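Local coordinates for KLLA0C04147p (Kluyveromyces lactis, PDB 5H2A), which probably binds and transfers sterols as a member of the OSBP family, the chain here being its ankyrin-repeat domain, at residues E159-F164 / L199-K204; D170-I175 / C211-D216; L17-C22 / E52-Y57. All blocks are in the same frame, centred on the assembly; numbering follows the deposited sequence.

Contact 1 (E159-F164 / L199-K204); sequences EFRQAF and LHEFVK
Helix segments 159-164 and 199-204, joined through R161 and F164 on one and E201 and F202 on the other, run almost parallel. Their axes differ by 10° in direction and come no closer than 13.3 Å. The CA atoms of F164 and F202, at 9.4 Å, are the nearest pair, so long side chains must bridge the gap. R161 and E201 do this with a salt bridge, reaching in from opposite directions. The guanidinium meets the carboxylate end-on with two nitrogens. R161 NH1 gives E201 OE1 a 2.8 Å bond that is nearly straight at 177°, in the guanidinium plane and on the syn lone pair. R161 NH2 reaches E201 OE2 at 2.9 Å, more bent and tilted. Two bonds limit rotation of either group and keep the planes nearly coplanar. In R161, CG lies anti to the backbone N (chi1 -179°), and bends at chi2 and chi3 swing the guanidinium across to E201. K205 adds a second salt bridge to E201 OE2. Beside this pair, the F164 and F202 rings meet obliquely, with centroids 5.7 Å apart and F164 CD1 3.8 Å from F202 CE2. I214 of helix 208-215 packs against both rings. Near-parallel helices, each followed in the chain by a second helix, are consistent with the stacked helix pairs of an ankyrin-repeat domain.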
loop_
_atom_site.group_PDB
_atom_site.type_symbol
_atom_site.label_atom_id
_atom_site.label_comp_id
_atom_site.label_asym_id
_atom_site.label_seq_id
_atom_site.Cartn_x
_atom_site.Cartn_y
_atom_site.Cartn_z
ATOM N N GLU A 159 -0.361 15.393 4.223
ATOM C CA GLU A 159 -1.771 15.118 3.959
ATOM C C GLU A 159 -2.454 14.485 5.176
ATOM O O GLU A 159 -3.593 14.840 5.512
ATOM C CB GLU A 159 -1.896 14.218 2.725
ATOM C CG GLU A 159 -3.338 13.906 2.352
ATOM C CD GLU A 159 -3.469 13.144 1.032
ATOM O OE1 GLU A 159 -4.596 12.736 0.685
ATOM O OE2 GLU A 159 -2.448 12.964 0.338
ATOM N N PHE A 160 -1.762 13.552 5.853
ATOM C CA PHE A 160 -2.283 12.934 7.076
ATOM C C PHE A 160 -2.581 13.999 8.131
ATOM O O PHE A 160 -3.675 14.041 8.709
ATOM C CB PHE A 160 -1.246 11.921 7.588
ATOM C CG PHE A 160 -1.796 10.813 8.488
ATOM C CD1 PHE A 160 -3.037 10.247 8.275
ATOM C CD2 PHE A 160 -0.989 10.277 9.492
ATOM C CE1 PHE A 160 -3.487 9.198 9.087
ATOM C CE2 PHE A 160 -1.430 9.234 10.299
ATOM C CZ PHE A 160 -2.677 8.695 10.097
ATOM N N ARG A 161 -1.616 14.889 8.372
ATOM C CA ARG A 161 -1.802 15.969 9.344
ATOM C C ARG A 161 -2.981 16.864 8.964
ATOM O O ARG A 161 -3.767 17.279 9.829
ATOM C CB ARG A 161 -0.498 16.764 9.450
ATOM C CG ARG A 161 -0.487 17.920 10.450
ATOM C CD ARG A 161 -0.647 17.413 11.885
ATOM N NE ARG A 161 -2.017 17.600 12.367
ATOM C CZ ARG A 161 -2.375 17.398 13.629
ATOM N NH1 ARG A 161 -1.460 16.980 14.502
ATOM N NH2 ARG A 161 -3.629 17.611 14.008
ATOM N N GLN A 162 -3.135 17.150 7.667
ATOM C CA GLN A 162 -4.256 17.957 7.196
ATOM C C GLN A 162 -5.597 17.272 7.456
ATOM O O GLN A 162 -6.581 17.923 7.841
ATOM C CB GLN A 162 -4.083 18.248 5.701
ATOM C CG GLN A 162 -5.035 19.320 5.179
ATOM C CD GLN A 162 -4.883 20.642 5.924
ATOM O OE1 GLN A 162 -3.767 21.129 6.126
ATOM N NE2 GLN A 162 -6.005 21.222 6.346
ATOM N N ALA A 163 -5.673 15.965 7.219
ATOM C CA ALA A 163 -6.912 15.249 7.490
ATOM C C ALA A 163 -7.269 15.301 8.969
ATOM O O ALA A 163 -8.449 15.428 9.313
ATOM C CB ALA A 163 -6.811 13.791 7.017
ATOM N N PHE A 164 -6.271 15.195 9.863
ATOM C CA PHE A 164 -6.556 15.381 11.287
ATOM C C PHE A 164 -7.025 16.808 11.567
ATOM O O PHE A 164 -7.978 17.014 12.330
ATOM C CB PHE A 164 -5.320 15.066 12.144
ATOM C CG PHE A 164 -5.075 13.582 12.347
ATOM C CD1 PHE A 164 -5.966 12.820 13.079
ATOM C CD2 PHE A 164 -3.953 12.972 11.811
ATOM C CE1 PHE A 164 -5.750 11.462 13.277
ATOM C CE2 PHE A 164 -3.720 11.612 12.001
ATOM C CZ PHE A 164 -4.620 10.856 12.731
ATOM N N LEU A 199 -2.457 10.962 19.550
ATOM C CA LEU A 199 -3.356 10.439 20.578
ATOM C C LEU A 199 -3.384 11.358 21.798
ATOM O O LEU A 199 -4.462 11.654 22.321
ATOM C CB LEU A 199 -2.972 9.009 20.972
ATOM C CG LEU A 199 -3.898 8.330 22.002
ATOM C CD1 LEU A 199 -5.379 8.234 21.537
ATOM C CD2 LEU A 199 -3.370 6.916 22.333
ATOM N N HIS A 200 -2.221 11.851 22.251
ATOM C CA HIS A 200 -2.227 12.844 23.330
ATOM C C HIS A 200 -3.006 14.085 22.928
ATOM O O HIS A 200 -3.787 14.636 23.720
ATOM C CB HIS A 200 -0.807 13.266 23.694
ATOM C CG HIS A 200 -0.005 12.180 24.319
ATOM N ND1 HIS A 200 0.864 11.401 23.589
ATOM C CD2 HIS A 200 0.063 11.737 25.595
ATOM C CE1 HIS A 200 1.433 10.521 24.392
ATOM N NE2 HIS A 200 0.971 10.707 25.614
ATOM N N GLU A 201 -2.746 14.567 21.713
ATOM C CA GLU A 201 -3.348 15.798 21.219
ATOM C C GLU A 201 -4.870 15.716 21.245
ATOM O O GLU A 201 -5.548 16.626 21.746
ATOM C CB GLU A 201 -2.832 16.066 19.797
ATOM C CG GLU A 201 -3.572 17.174 19.078
ATOM C CD GLU A 201 -3.179 17.305 17.605
ATOM O OE1 GLU A 201 -2.220 16.634 17.169
ATOM O OE2 GLU A 201 -3.852 18.077 16.888
ATOM N N PHE A 202 -5.433 14.628 20.716
ATOM C CA PHE A 202 -6.881 14.554 20.637
ATOM C C PHE A 202 -7.526 14.052 21.916
ATOM O O PHE A 202 -8.717 14.310 22.124
ATOM C CB PHE A 202 -7.295 13.714 19.426
ATOM C CG PHE A 202 -7.042 14.436 18.128
ATOM C CD1 PHE A 202 -7.948 15.389 17.669
ATOM C CD2 PHE A 202 -5.864 14.239 17.430
ATOM C CE1 PHE A 202 -7.701 16.101 16.496
ATOM C CE2 PHE A 202 -5.590 14.951 16.254
ATOM C CZ PHE A 202 -6.523 15.883 15.782
ATOM N N VAL A 203 -6.781 13.380 22.794
ATOM C CA VAL A 203 -7.308 13.162 24.140
ATOM C C VAL A 203 -7.490 14.499 24.851
ATOM O O VAL A 203 -8.534 14.758 25.459
ATOM C CB VAL A 203 -6.407 12.217 24.956
ATOM C CG1 VAL A 203 -6.794 12.311 26.457
ATOM C CG2 VAL A 203 -6.525 10.797 24.445
ATOM N N LYS A 204 -6.483 15.373 24.776
ATOM C CA LYS A 204 -6.605 16.676 25.425
ATOM C C LYS A 204 -7.710 17.512 24.796
ATOM O O LYS A 204 -8.384 18.273 25.501
ATOM C CB LYS A 204 -5.267 17.420 25.374
ATOM C CG LYS A 204 -4.237 16.854 26.353
ATOM C CD LYS A 204 -2.972 17.709 26.430
ATOM C CE LYS A 204 -2.149 17.660 25.165
ATOM N NZ LYS A 204 -0.853 18.386 25.354
#

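Contact 2 (D170-I175 / C211-D216); sequences DHLNSI and CRWILD
W213 makes the whole contact from segment 211-216, meeting L172 and N173 of segment 170-175. The segment starts at C211, which turns to helix 198-204 and packs on F202 and V203. R212 points elsewhere too, and its NH2 forms a salt bridge with E253 of helix 249-268. Next comes W213, with W213 CA 8.8 Å from L172 CA. Its indole is turned away from the backbone N (chi1 -169°), which sends the ring across the gap between the helices. L172 covers one face of the indole. Its CB sits 3.5 Å from W213 CZ2, over the six-membered ring but offset toward the rim, and forms a CH-pi contact. Both methyl branches of L172 extend the cover, CD1 lying 4.0 Å from W213 CE3 and CD2 4.1 Å from W213 CH2. Helices 169-176 and 208-215 each follow a helix of contact 1, and this packing of successive helix pairs is consistent with the ankyrin fold. At the indole edge, W213 NE1 donates to N173 OD1 at 2.8 Å. The bond is almost straight at the hydrogen (173°) and lies in the ring plane. On the amide side the donor stands 51° above the carbonyl plane, not on a lone pair. The bond satisfies the N-H of a buried tryptophan and ties the rotation of the indole to helix 169-176. After W213, I214 points away from segment 170-175 and packs on V198 and F202, while H217, just past D216, stacks on the W213 ring and touches N173.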
loop_
_atom_site.group_PDB
_atom_site.type_symbol
_atom_site.label_atom_id
_atom_site.label_comp_id
_atom_site.label_asym_id
_atom_site.label_seq_id
_atom_site.Cartn_x
_atom_site.Cartn_y
_atom_site.Cartn_z
ATOM N N ASP A 170 -13.362 10.389 6.540
ATOM C CA ASP A 170 -13.298 9.786 5.211
ATOM C C ASP A 170 -11.909 9.933 4.602
ATOM O O ASP A 170 -11.378 8.986 4.015
ATOM C CB ASP A 170 -14.332 10.418 4.284
ATOM C CG ASP A 170 -15.749 10.058 4.665
ATOM O OD1 ASP A 170 -15.944 9.019 5.332
ATOM O OD2 ASP A 170 -16.665 10.803 4.277
ATOM N N HIS A 171 -11.321 11.123 4.712
ATOM C CA HIS A 171 -9.989 11.359 4.175
ATOM C C HIS A 171 -8.958 10.487 4.881
ATOM O O HIS A 171 -8.121 9.848 4.230
ATOM C CB HIS A 171 -9.636 12.841 4.319
ATOM C CG HIS A 171 -8.383 13.242 3.607
ATOM N ND1 HIS A 171 -7.829 14.498 3.735
ATOM C CD2 HIS A 171 -7.580 12.563 2.752
ATOM C CE1 HIS A 171 -6.736 14.573 2.996
ATOM N NE2 HIS A 171 -6.568 13.413 2.385
ATOM N N LEU A 172 -9.007 10.453 6.219
ATOM C CA LEU A 172 -8.128 9.571 6.988
ATOM C C LEU A 172 -8.274 8.124 6.545
ATOM O O LEU A 172 -7.273 7.413 6.371
ATOM C CB LEU A 172 -8.437 9.701 8.483
ATOM C CG LEU A 172 -7.999 10.988 9.194
ATOM C CD1 LEU A 172 -8.674 11.033 10.561
ATOM C CD2 LEU A 172 -6.475 11.019 9.354
ATOM N N ASN A 173 -9.516 7.670 6.347
ATOM C CA ASN A 173 -9.734 6.298 5.893
ATOM C C ASN A 173 -9.165 6.081 4.501
ATOM O O ASN A 173 -8.596 5.020 4.214
ATOM C CB ASN A 173 -11.228 5.974 5.925
ATOM C CG ASN A 173 -11.705 5.585 7.305
ATOM O OD1 ASN A 173 -10.935 5.082 8.117
ATOM N ND2 ASN A 173 -12.983 5.796 7.570
ATOM N N SER A 174 -9.323 7.069 3.620
ATOM C CA SER A 174 -8.778 6.963 2.271
ATOM C C SER A 174 -7.258 6.866 2.302
ATOM O O SER A 174 -6.661 6.038 1.592
ATOM C CB SER A 174 -9.229 8.167 1.437
ATOM O OG SER A 174 -8.716 8.083 0.123
ATOM N N ILE A 175 -6.613 7.676 3.143
ATOM C CA ILE A 175 -5.153 7.618 3.254
ATOM C C ILE A 175 -4.705 6.226 3.679
ATOM O O ILE A 175 -3.783 5.643 3.094
ATOM C CB ILE A 175 -4.647 8.699 4.228
ATOM C CG1 ILE A 175 -4.867 10.088 3.621
ATOM C CG2 ILE A 175 -3.190 8.494 4.531
ATOM C CD1 ILE A 175 -4.597 11.248 4.600
ATOM N N CYS A 211 -10.225 10.318 18.638
ATOM C CA CYS A 211 -9.528 9.342 19.478
ATOM C C CYS A 211 -9.910 7.914 19.109
ATOM O O CYS A 211 -9.048 7.032 19.058
ATOM C CB CYS A 211 -9.818 9.596 20.953
ATOM S SG CYS A 211 -8.985 11.065 21.551
ATOM N N ARG A 212 -11.200 7.659 18.875
ATOM C CA ARG A 212 -11.613 6.313 18.473
ATOM C C ARG A 212 -10.937 5.895 17.171
ATOM O O ARG A 212 -10.455 4.759 17.047
ATOM C CB ARG A 212 -13.135 6.251 18.327
ATOM C CG ARG A 212 -13.734 4.936 18.812
ATOM C CD ARG A 212 -15.198 4.776 18.409
ATOM N NE ARG A 212 -16.075 5.794 18.976
ATOM C CZ ARG A 212 -16.418 5.856 20.259
ATOM N NH1 ARG A 212 -15.939 4.970 21.123
ATOM N NH2 ARG A 212 -17.236 6.809 20.676
ATOM N N TRP A 213 -10.904 6.794 16.190
ATOM C CA TRP A 213 -10.264 6.499 14.914
ATOM C C TRP A 213 -8.783 6.210 15.103
ATOM O O TRP A 213 -8.249 5.231 14.553
ATOM C CB TRP A 213 -10.467 7.665 13.931
ATOM C CG TRP A 213 -10.039 7.253 12.555
ATOM C CD1 TRP A 213 -10.825 6.681 11.593
ATOM C CD2 TRP A 213 -8.708 7.288 12.021
ATOM N NE1 TRP A 213 -10.069 6.393 10.472
ATOM C CE2 TRP A 213 -8.766 6.749 10.711
ATOM C CE3 TRP A 213 -7.472 7.733 12.514
ATOM C CZ2 TRP A 213 -7.642 6.647 9.894
ATOM C CZ3 TRP A 213 -6.361 7.638 11.698
ATOM C CH2 TRP A 213 -6.450 7.092 10.405
ATOM N N ILE A 214 -8.095 7.054 15.884
ATOM C CA ILE A 214 -6.672 6.830 16.135
ATOM C C ILE A 214 -6.458 5.468 16.791
ATOM O O ILE A 214 -5.597 4.687 16.370
ATOM C CB ILE A 214 -6.092 7.966 16.999
ATOM C CG1 ILE A 214 -6.085 9.279 16.212
ATOM C CG2 ILE A 214 -4.685 7.624 17.470
ATOM C CD1 ILE A 214 -5.890 10.510 17.110
ATOM N N LEU A 215 -7.262 5.151 17.819
ATOM C CA LEU A 215 -7.080 3.869 18.508
ATOM C C LEU A 215 -7.430 2.684 17.612
ATOM O O LEU A 215 -6.894 1.586 17.801
ATOM C CB LEU A 215 -7.907 3.831 19.794
ATOM C CG LEU A 215 -7.410 4.762 20.906
ATOM C CD1 LEU A 215 -8.396 4.812 22.077
ATOM C CD2 LEU A 215 -6.012 4.373 21.384
ATOM N N ASP A 216 -8.311 2.875 16.631
ATOM C CA ASP A 216 -8.603 1.797 15.688
ATOM C C ASP A 216 -7.574 1.678 14.576
ATOM O O ASP A 216 -7.680 0.756 13.760
ATOM C CB ASP A 216 -9.987 1.984 15.072
ATOM C CG ASP A 216 -11.097 1.757 16.070
ATOM O OD1 ASP A 216 -10.821 1.180 17.147
ATOM O OD2 ASP A 216 -12.247 2.151 15.780
#

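Contact 3 (L17-C22 / E52-Y57); sequences LKLLDC and ELILHY
Y57, which packs on L19 and L20, gives its backbone N to L53 O at 3.0 Å, in the first turn of helix 54-61, where L53 holds the N-cap position. Its hydroxyl OH is hydrogen-bonded to NZ of K16, from the same helix as the two leucines. Across the two segments the contact is wholly apolar. The backbones come close here, with the CA atoms of L20 and Y57 only 7.1 Å apart. L19 points toward segment 52-57. A chi1 of 176° sets its CG opposite the backbone N and carries both methyls forward. The CD2 methyl wedges between two partners, 3.6 Å from I54 CG1 and 3.7 Å from Y57 CD2. Within the two segments the CD1 methyl meets I54, 3.9 Å from its CG1. Cut back to an alanine here, the side chain would probably leave I54 CG1 and the CD2 side of the Y57 ring without their mate and open a gap between the helices. L20 works from its CD2 branch, which lies 3.9 Å from Y57 CB and 4.0 Å from Y57 CD1. Both leucines cross the tyrosine at about a right angle and lie on one side of its ring plane, L19 near CD2 and L20 near CD1. L31 and I35 of helix 28-38 close over L19 and I54 respectively. Apolar packing of helix 12-25 on helix 54-61, with helix 28-38 beside both, is consistent with the helical layers of an ankyrin-repeat domain.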
loop_
_atom_site.group_PDB
_atom_site.type_symbol
_atom_site.label_atom_id
_atom_site.label_comp_id
_atom_site.label_asym_id
_atom_site.label_seq_id
_atom_site.Cartn_x
_atom_site.Cartn_y
_atom_site.Cartn_z
ATOM N N LEU A 17 5.309 -18.387 -24.455
ATOM C CA LEU A 17 6.118 -18.259 -25.669
ATOM C C LEU A 17 5.567 -17.172 -26.585
ATOM O O LEU A 17 6.317 -16.328 -27.096
ATOM C CB LEU A 17 6.154 -19.593 -26.424
ATOM C CG LEU A 17 7.148 -19.725 -27.585
ATOM C CD1 LEU A 17 8.578 -19.730 -27.036
ATOM C CD2 LEU A 17 6.868 -21.002 -28.369
ATOM N N LYS A 18 4.257 -17.207 -26.831
ATOM C CA LYS A 18 3.616 -16.207 -27.677
ATOM C C LYS A 18 3.740 -14.815 -27.078
ATOM O O LYS A 18 4.024 -13.846 -27.793
ATOM C CB LYS A 18 2.143 -16.560 -27.883
ATOM C CG LYS A 18 1.907 -17.794 -28.766
ATOM C CD LYS A 18 0.475 -18.325 -28.630
ATOM C CE LYS A 18 0.250 -19.553 -29.536
ATOM N NZ LYS A 18 -0.999 -20.310 -29.201
ATOM N N LEU A 19 3.550 -14.701 -25.762
ATOM C CA LEU A 19 3.581 -13.402 -25.102
ATOM C C LEU A 19 4.973 -12.786 -25.131
ATOM O O LEU A 19 5.126 -11.590 -25.426
ATOM C CB LEU A 19 3.098 -13.545 -23.658
ATOM C CG LEU A 19 3.190 -12.250 -22.847
ATOM C CD1 LEU A 19 2.192 -11.223 -23.386
ATOM C CD2 LEU A 19 2.930 -12.554 -21.352
ATOM N N LEU A 20 6.003 -13.573 -24.791
ATOM C CA LEU A 20 7.357 -13.023 -24.779
ATOM C C LEU A 20 7.789 -12.579 -26.162
ATOM O O LEU A 20 8.495 -11.571 -26.300
ATOM C CB LEU A 20 8.364 -14.031 -24.231
ATOM C CG LEU A 20 8.261 -14.241 -22.728
ATOM C CD1 LEU A 20 9.159 -15.359 -22.236
ATOM C CD2 LEU A 20 8.567 -12.934 -22.011
ATOM N N ASP A 21 7.401 -13.331 -27.192
ATOM C CA ASP A 21 7.746 -12.919 -28.541
ATOM C C ASP A 21 7.122 -11.569 -28.852
ATOM O O ASP A 21 7.779 -10.668 -29.388
ATOM C CB ASP A 21 7.297 -13.963 -29.549
ATOM C CG ASP A 21 7.585 -13.527 -30.968
ATOM O OD1 ASP A 21 8.745 -13.680 -31.400
ATOM O OD2 ASP A 21 6.662 -13.012 -31.627
ATOM N N CYS A 22 5.856 -11.401 -28.483
ATOM C CA CYS A 22 5.179 -10.125 -28.695
ATOM C C CYS A 22 5.841 -9.007 -27.886
ATOM O O CYS A 22 6.103 -7.913 -28.401
ATOM C CB CYS A 22 3.705 -10.279 -28.317
ATOM S SG CYS A 22 2.693 -8.831 -28.699
ATOM N N GLU A 52 -1.627 -11.946 -15.731
ATOM C CA GLU A 52 -1.363 -11.009 -14.649
ATOM C C GLU A 52 0.134 -10.771 -14.411
ATOM O O GLU A 52 0.474 -9.892 -13.618
ATOM C CB GLU A 52 -2.058 -11.481 -13.362
ATOM C CG GLU A 52 -1.587 -12.807 -12.812
ATOM C CD GLU A 52 -2.522 -13.352 -11.723
ATOM O OE1 GLU A 52 -2.106 -14.305 -11.024
ATOM O OE2 GLU A 52 -3.663 -12.834 -11.581
ATOM N N LEU A 53 1.023 -11.480 -15.102
ATOM C CA LEU A 53 2.456 -11.233 -15.027
ATOM C C LEU A 53 2.993 -10.416 -16.193
ATOM O O LEU A 53 4.210 -10.266 -16.305
ATOM C CB LEU A 53 3.220 -12.569 -14.964
ATOM C CG LEU A 53 2.944 -13.470 -13.748
ATOM C CD1 LEU A 53 3.711 -14.786 -13.830
ATOM C CD2 LEU A 53 3.285 -12.730 -12.462
ATOM N N ILE A 54 2.128 -9.911 -17.076
ATOM C CA ILE A 54 2.606 -9.264 -18.302
ATOM C C ILE A 54 3.533 -8.103 -17.979
ATOM O O ILE A 54 4.531 -7.876 -18.679
ATOM C CB ILE A 54 1.419 -8.801 -19.163
ATOM C CG1 ILE A 54 0.825 -9.978 -19.934
ATOM C CG2 ILE A 54 1.859 -7.722 -20.168
ATOM C CD1 ILE A 54 -0.444 -9.580 -20.686
ATOM N N LEU A 55 3.228 -7.342 -16.917
ATOM C CA LEU A 55 4.136 -6.247 -16.584
ATOM C C LEU A 55 5.483 -6.769 -16.087
ATOM O O LEU A 55 6.520 -6.153 -16.359
ATOM C CB LEU A 55 3.496 -5.306 -15.553
ATOM C CG LEU A 55 4.195 -3.973 -15.288
ATOM C CD1 LEU A 55 4.511 -3.220 -16.581
ATOM C CD2 LEU A 55 3.312 -3.101 -14.361
ATOM N N HIS A 56 5.504 -7.889 -15.357
ATOM C CA HIS A 56 6.784 -8.503 -15.003
ATOM C C HIS A 56 7.581 -8.862 -16.248
ATOM O O HIS A 56 8.774 -8.534 -16.359
ATOM C CB HIS A 56 6.574 -9.760 -14.163
ATOM C CG HIS A 56 5.945 -9.519 -12.831
ATOM N ND1 HIS A 56 4.618 -9.170 -12.679
ATOM C CD2 HIS A 56 6.455 -9.628 -11.581
ATOM C CE1 HIS A 56 4.343 -9.053 -11.392
ATOM N NE2 HIS A 56 5.440 -9.340 -10.704
ATOM N N TYR A 57 6.941 -9.554 -17.204
ATOM C CA TYR A 57 7.661 -9.941 -18.415
ATOM C C TYR A 57 8.096 -8.722 -19.211
ATOM O O TYR A 57 9.192 -8.708 -19.776
ATOM C CB TYR A 57 6.792 -10.861 -19.282
ATOM C CG TYR A 57 6.533 -12.205 -18.630
ATOM C CD1 TYR A 57 7.582 -12.959 -18.127
ATOM C CD2 TYR A 57 5.243 -12.703 -18.507
ATOM C CE1 TYR A 57 7.352 -14.197 -17.528
ATOM C CE2 TYR A 57 5.002 -13.929 -17.903
ATOM C CZ TYR A 57 6.061 -14.666 -17.421
ATOM O OH TYR A 57 5.828 -15.887 -16.843
#

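In the fold
The chain is all helix and loop, and the contacts fall on two sides of its centre. Contact 3 comes first in sequence and joins helices 12-25 and 54-61. Its centre is about 46 Å from that of contact 1 and about 40 Å from that of contact 2, on the opposite side of the chain's centre. Contacts 1 and 2 have centres about 10 Å apart and alternate along the chain. Helix 139-165 runs into 169-176, and 198-204 into 208-215, so each contact joins one member of each pair. A probable hydrogen bond between E159 and H171 links the first pair. Contacts 1 and 2 thus join the same two helix pairs, as expected for neighbouring layers of an ankyrin-type stack.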